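Local atomic coordinates of trehalose-6-phosphate phosphatase (Cryptococcus neoformans, PDB entry 5DX9), a protein that belongs to the trehalose-phosphatase family of the HAD superfamily, enzymes with a Rossmann-like core that carries a magnesium site, and a cap. Residues Ser86-Ser91 with Val134-Ile139; Asp218-Leu223 with Val270-Val275. One frame throughout, in Å; residues are numbered along the deposited sequence.

The two contacts occupy different parts of one HAD-type chain, their centres 21 Å apart and their nearest atoms about 7 Å from each other without touching. Both reach the same mixed core sheet: contact 1 leaves it at the end of strand 84-87 and crosses to the antiparallel sheet of the cap, whereas contact 2 packs helix 217-225 against strand 270-275 of the core itself. In contact 1 Lys135 hydrogen-bonds to 6-O-phosphono-alpha-D-glucopyranose (G6P); in contact 2 the side chain of Phe220 stays about 11 Å from that ligand, and the side chain of Thr274 is about 9 Å from the magnesium ion.

Contact 1: residues Ser86-Ser91 with Val134-Ile139; sequences SAEHGS and VKKASI. With G6P (6-O-phosphono-alpha-D-glucopyranose), chain B.
Glu88 drives its carboxylate into the turn Lys135-Ser138, and this is the tight part of the contact. Its CG stands anti to the carbonyl carbon (chi1 -52°), and the extended chain beyond carries the carboxylate to the backbone N-H groups of the turn. OE1 takes the amide of Ala137 N at 2.7 Å, on the syn side and somewhat out of the carboxylate plane, while the hydroxyl Ser138 OG donates to the same OE1 from 2.9 Å, well above the plane and from the opposite face. The other oxygen, OE2, accepts Lys136 N at 3.0 Å, also on its syn side. Three donors thus grip the group and fix its rotation; the backbone amides would be expected to stabilise its negative charge.

The anchored turn is the hairpin loop joining strands 131-134 and 139-142 in the four-stranded cap sheet, and Glu88 follows directly on core strand 84-87, so these bonds tie cap to core in this HAD-type protein. Within the turn, Lys135 N bonds to Ser138 O and closes its base.

Lys135 lays its CB 3.4 Å from Glu88 OE1, then runs past the glutamate in the opposite direction. A bend at chi3 (-77°) helps deliver NZ to G6P O3 at 2.9 Å; Glu182 forms a salt bridge with the same NZ, and also receives His89 NE2. A smaller buried contact involves Ser91, whose OG bonds to Glu88 O from above the carbonyl plane and meets Ala137 CB at 3.7 Å; Phe92 and Met110 also touch Ala137. On the loose, solvent side the Lys136 side chain crosses that of Glu88 at about a right angle, touching OE2 with CB before its extended chain leads away.

Contact 2: residues Asp218-Leu223 with Val270-Val275; sequences DMFRAL and VFATTV
Phe220 and Leu223, one helical turn apart, carry the helix side of an apolar seam against Val270, Ala272 and Thr274 of the strand. Phe220 sets CG anti to its carbonyl carbon, beside the backbone N (chi1 -56°). Its CB does not aim straight at the strand, yet the ring reaches it and meets three successive residues obliquely. Phe220 CD1 lies 4.0 Å from Ala272 CB. At the tip, Phe220 CZ comes within 3.4 Å of the backbone Thr273 O. Thr274 CB makes that residue's closest approach to the ring, 3.7 Å from Phe220 CE2, and the two side chains cross at about a right angle. Thr274 holds OG1 anti to its own N (chi1 -170°), and this hydroxyl hydrogen-bonds to Lys280 NZ.

Leu223 takes the same first rotamer as Phe220, with an extended second torsion (chi2 178°). Its CB and CD1 both lie 3.9 Å from Val270 CG1, the branch anti to the valine N. CD1 also meets Ala272 CB, at 4.1 Å. The methyl of Ala272 is therefore shared, touched by Phe220 and by Leu223. Strand 206-211 and helix 190-200 add cover, Leu223 also touching Cys209 and Val194.

The helix and strand segments run nearly antiparallel, with their axes 9.0 Å apart at closest approach. Strand 270-275 lies parallel beside 206-211 in the core sheet, and helix 217-225 covers both, an alpha/beta layering characteristic of the Rossmann-like core of HAD-superfamily proteins.

Contact 1: residues Ser86-Ser91 with Val134-Ile139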
loop_
_atom_site.group_PDB
_atom_site.type_symbol
_atom_site.label_atom_id
_atom_site.label_comp_id
_atom_site.label_asym_id
_atom_site.label_seq_id
_atom_site.Cartn_x
_atom_site.Cartn_y
_atom_site.Cartn_z
ATOM N N SER A 86 3.729 -2.582 -6.342
ATOM C CA SER A 86 3.344 -1.187 -6.496
ATOM C C SER A 86 4.271 -0.320 -5.649
ATOM O O SER A 86 4.435 -0.559 -4.453
ATOM C CB SER A 86 1.883 -0.977 -6.101
ATOM O OG SER A 86 1.452 0.335 -6.419
ATOM N N ALA A 87 4.890 0.674 -6.276
ATOM C CA ALA A 87 5.921 1.457 -5.608
ATOM C C ALA A 87 5.557 2.930 -5.514
ATOM O O ALA A 87 4.809 3.453 -6.340
ATOM C CB ALA A 87 7.253 1.293 -6.326
ATOM N N GLU A 88 6.096 3.584 -4.491
ATOM C CA GLU A 88 5.945 5.023 -4.301
ATOM C C GLU A 88 4.480 5.444 -4.235
ATOM O O GLU A 88 4.065 6.406 -4.883
ATOM C CB GLU A 88 6.679 5.778 -5.414
ATOM C CG GLU A 88 8.130 5.330 -5.574
ATOM C CD GLU A 88 8.993 6.329 -6.320
ATOM O OE1 GLU A 88 8.740 7.546 -6.207
ATOM O OE2 GLU A 88 9.931 5.893 -7.018
ATOM N N HIS A 89 3.706 4.701 -3.449
ATOM C CA HIS A 89 2.326 5.060 -3.137
ATOM C C HIS A 89 1.406 5.031 -4.350
ATOM O O HIS A 89 0.495 5.850 -4.469
ATOM C CB HIS A 89 2.284 6.442 -2.480
ATOM C CG HIS A 89 3.064 6.518 -1.207
ATOM N ND1 HIS A 89 2.550 6.114 0.006
ATOM C CD2 HIS A 89 4.329 6.935 -0.959
ATOM C CE1 HIS A 89 3.462 6.284 0.949
ATOM N NE2 HIS A 89 4.550 6.782 0.387
ATOM N N GLY A 90 1.640 4.079 -5.245
ATOM C CA GLY A 90 0.760 3.886 -6.382
ATOM C C GLY A 90 1.095 4.753 -7.578
ATOM O O GLY A 90 0.266 4.942 -8.470
ATOM N N SER A 91 2.313 5.285 -7.599
ATOM C CA SER A 91 2.782 6.048 -8.750
ATOM C C SER A 91 3.419 5.106 -9.770
ATOM O O SER A 91 3.641 5.477 -10.924
ATOM C CB SER A 91 3.773 7.127 -8.315
ATOM O OG SER A 91 4.932 6.546 -7.754
ATOM N N VAL A 134 15.541 10.709 -2.280
ATOM C CA VAL A 134 14.956 11.116 -3.548
ATOM C C VAL A 134 14.603 9.879 -4.364
ATOM O O VAL A 134 15.476 9.095 -4.734
ATOM C CB VAL A 134 15.906 12.019 -4.351
ATOM C CG1 VAL A 134 15.292 12.370 -5.697
ATOM C CG2 VAL A 134 16.228 13.279 -3.561
ATOM N N LYS A 135 13.316 9.696 -4.621
ATOM C CA LYS A 135 12.857 8.572 -5.420
ATOM C C LYS A 135 12.392 9.085 -6.776
ATOM O O LYS A 135 12.611 10.247 -7.108
ATOM C CB LYS A 135 11.748 7.808 -4.691
ATOM C CG LYS A 135 12.246 7.038 -3.469
ATOM C CD LYS A 135 11.109 6.471 -2.626
ATOM C CE LYS A 135 10.460 7.556 -1.787
ATOM N NZ LYS A 135 9.482 7.013 -0.808
ATOM N N LYS A 136 11.756 8.225 -7.561
ATOM C CA LYS A 136 11.421 8.588 -8.931
ATOM C C LYS A 136 10.240 9.550 -9.024
ATOM O O LYS A 136 10.223 10.423 -9.889
ATOM C CB LYS A 136 11.144 7.329 -9.754
ATOM C CG LYS A 136 12.334 6.379 -9.812
ATOM C CD LYS A 136 12.193 5.339 -10.914
ATOM C CE LYS A 136 13.428 4.448 -10.980
ATOM N NZ LYS A 136 13.339 3.420 -12.057
ATOM N N ALA A 137 9.261 9.404 -8.137
ATOM C CA ALA A 137 8.087 10.271 -8.163
ATOM C C ALA A 137 7.725 10.796 -6.772
ATOM O O ALA A 137 6.679 11.416 -6.587
ATOM C CB ALA A 137 6.901 9.535 -8.771
ATOM N N SER A 138 8.594 10.545 -5.800
ATOM C CA SER A 138 8.369 11.010 -4.435
ATOM C C SER A 138 9.690 11.261 -3.724
ATOM O O SER A 138 10.733 10.769 -4.144
ATOM C CB SER A 138 7.534 9.995 -3.649
ATOM O OG SER A 138 8.178 8.732 -3.598
ATOM N N ILE A 139 9.642 12.026 -2.639
ATOM C CA ILE A 139 10.842 12.307 -1.866
ATOM C C ILE A 139 10.576 12.178 -0.372
ATOM O O ILE A 139 9.597 12.715 0.146
ATOM C CB ILE A 139 11.386 13.719 -2.156
ATOM C CG1 ILE A 139 11.525 13.948 -3.663
ATOM C CG2 ILE A 139 12.710 13.929 -1.432
ATOM C CD1 ILE A 139 11.835 15.388 -4.038
HETATM C C1 G6P B . 10.182 3.582 4.418
HETATM C C2 G6P B . 10.843 4.120 3.156
HETATM C C3 G6P B . 10.288 5.477 2.769
HETATM C C4 G6P B . 8.793 5.385 2.541
HETATM C C5 G6P B . 8.019 4.587 3.607
HETATM C C6 G6P B . 6.825 3.829 2.995
HETATM O O1 G6P B . 10.546 4.321 5.587
HETATM O O2 G6P B . 12.251 4.198 3.364
HETATM O O3 G6P B . 10.871 5.920 1.536
HETATM O O4 G6P B . 8.351 6.748 2.469
HETATM O O5 G6P B . 8.761 3.556 4.278
HETATM O O6 G6P B . 7.011 2.394 3.081
HETATM P P G6P B . 5.743 1.373 3.114
HETATM O O1P G6P B . 6.072 -0.061 2.463
HETATM O O2P G6P B . 5.354 1.148 4.525
HETATM O O3P G6P B . 4.546 2.096 2.317
#

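Contact 2: residues Asp218-Leu223 with Val270-Val275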
loop_
_atom_site.group_PDB
_atom_site.type_symbol
_atom_site.label_atom_id
_atom_site.label_comp_id
_atom_site.label_asym_id
_atom_site.label_seq_id
_atom_site.Cartn_x
_atom_site.Cartn_y
_atom_site.Cartn_z
ATOM N N ASP A 218 -5.884 4.641 3.049
ATOM C CA ASP A 218 -6.442 4.828 1.711
ATOM C C ASP A 218 -6.903 3.485 1.157
ATOM O O ASP A 218 -7.944 3.391 0.506
ATOM C CB ASP A 218 -5.419 5.464 0.763
ATOM C CG ASP A 218 -5.225 6.948 1.015
ATOM O OD1 ASP A 218 -6.170 7.608 1.498
ATOM O OD2 ASP A 218 -4.118 7.455 0.723
HETATM N N MSE A 219 -6.111 2.451 1.418
HETATM C CA MSE A 219 -6.461 1.091 1.037
HETATM C C MSE A 219 -7.721 0.626 1.759
HETATM O O MSE A 219 -8.627 0.068 1.144
HETATM C CB MSE A 219 -5.305 0.138 1.338
HETATM C CG MSE A 219 -4.027 0.479 0.600
HETATM SE SE MSE A 219 -2.843 -1.053 0.433
HETATM C CE MSE A 219 -2.358 -1.295 2.308
ATOM N N PHE A 220 -7.773 0.862 3.066
ATOM C CA PHE A 220 -8.909 0.432 3.872
ATOM C C PHE A 220 -10.191 1.127 3.427
ATOM O O PHE A 220 -11.252 0.503 3.365
ATOM C CB PHE A 220 -8.645 0.701 5.354
ATOM C CG PHE A 220 -7.386 0.058 5.873
ATOM C CD1 PHE A 220 -6.862 -1.066 5.253
ATOM C CD2 PHE A 220 -6.724 0.581 6.973
ATOM C CE1 PHE A 220 -5.704 -1.658 5.720
ATOM C CE2 PHE A 220 -5.563 -0.005 7.445
ATOM C CZ PHE A 220 -5.053 -1.124 6.819
ATOM N N ARG A 221 -10.086 2.417 3.105
ATOM C CA ARG A 221 -11.241 3.181 2.653
ATOM C C ARG A 221 -11.764 2.663 1.321
ATOM O O ARG A 221 -12.971 2.527 1.133
ATOM C CB ARG A 221 -10.905 4.670 2.530
ATOM C CG ARG A 221 -12.072 5.510 2.010
ATOM C CD ARG A 221 -11.920 6.982 2.354
ATOM N NE ARG A 221 -10.661 7.518 1.857
ATOM C CZ ARG A 221 -9.684 7.982 2.629
ATOM N NH1 ARG A 221 -9.821 7.998 3.947
ATOM N NH2 ARG A 221 -8.574 8.442 2.076
ATOM N N ALA A 222 -10.851 2.380 0.399
ATOM C CA ALA A 222 -11.236 1.877 -0.912
ATOM C C ALA A 222 -11.951 0.538 -0.772
ATOM O O ALA A 222 -12.871 0.234 -1.532
ATOM C CB ALA A 222 -10.019 1.745 -1.817
ATOM N N LEU A 223 -11.534 -0.254 0.212
ATOM C CA LEU A 223 -12.132 -1.566 0.447
ATOM C C LEU A 223 -13.510 -1.469 1.086
ATOM O O LEU A 223 -14.203 -2.476 1.227
ATOM C CB LEU A 223 -11.222 -2.420 1.327
ATOM C CG LEU A 223 -9.989 -2.981 0.624
ATOM C CD1 LEU A 223 -9.128 -3.784 1.593
ATOM C CD2 LEU A 223 -10.419 -3.829 -0.560
ATOM N N VAL A 270 -14.066 -9.371 2.767
ATOM C CA VAL A 270 -12.957 -8.417 2.832
ATOM C C VAL A 270 -12.335 -8.398 4.224
ATOM O O VAL A 270 -13.008 -8.104 5.215
ATOM C CB VAL A 270 -13.405 -6.983 2.464
ATOM C CG1 VAL A 270 -12.236 -6.003 2.589
ATOM C CG2 VAL A 270 -13.993 -6.945 1.063
ATOM N N PHE A 271 -11.049 -8.719 4.291
ATOM C CA PHE A 271 -10.330 -8.708 5.558
ATOM C C PHE A 271 -9.283 -7.594 5.594
ATOM O O PHE A 271 -8.091 -7.834 5.391
ATOM C CB PHE A 271 -9.680 -10.067 5.807
ATOM C CG PHE A 271 -10.672 -11.168 6.070
ATOM C CD1 PHE A 271 -10.938 -11.582 7.365
ATOM C CD2 PHE A 271 -11.350 -11.773 5.025
ATOM C CE1 PHE A 271 -11.854 -12.589 7.612
ATOM C CE2 PHE A 271 -12.271 -12.781 5.267
ATOM C CZ PHE A 271 -12.523 -13.187 6.563
ATOM N N ALA A 272 -9.743 -6.374 5.857
ATOM C CA ALA A 272 -8.852 -5.223 5.948
ATOM C C ALA A 272 -8.213 -5.164 7.327
ATOM O O ALA A 272 -8.899 -4.993 8.336
ATOM C CB ALA A 272 -9.607 -3.937 5.650
ATOM N N THR A 273 -6.892 -5.300 7.358
ATOM C CA THR A 273 -6.170 -5.431 8.611
ATOM C C THR A 273 -5.100 -4.355 8.773
ATOM O O THR A 273 -4.180 -4.243 7.961
ATOM C CB THR A 273 -5.511 -6.823 8.722
ATOM O OG1 THR A 273 -6.501 -7.838 8.510
ATOM C CG2 THR A 273 -4.890 -7.013 10.089
ATOM N N THR A 274 -5.229 -3.556 9.826
ATOM C CA THR A 274 -4.185 -2.608 10.169
ATOM C C THR A 274 -3.198 -3.265 11.119
ATOM O O THR A 274 -3.555 -4.184 11.853
ATOM C CB THR A 274 -4.749 -1.331 10.823
ATOM O OG1 THR A 274 -3.709 -0.345 10.917
ATOM C CG2 THR A 274 -5.297 -1.628 12.220
ATOM N N VAL A 275 -1.952 -2.803 11.091
ATOM C CA VAL A 275 -0.969 -3.234 12.076
ATOM C C VAL A 275 -0.844 -2.164 13.157
ATOM O O VAL A 275 -0.517 -1.009 12.874
ATOM C CB VAL A 275 0.409 -3.508 11.447
ATOM C CG1 VAL A 275 1.373 -4.025 12.504
ATOM C CG2 VAL A 275 0.285 -4.509 10.311
#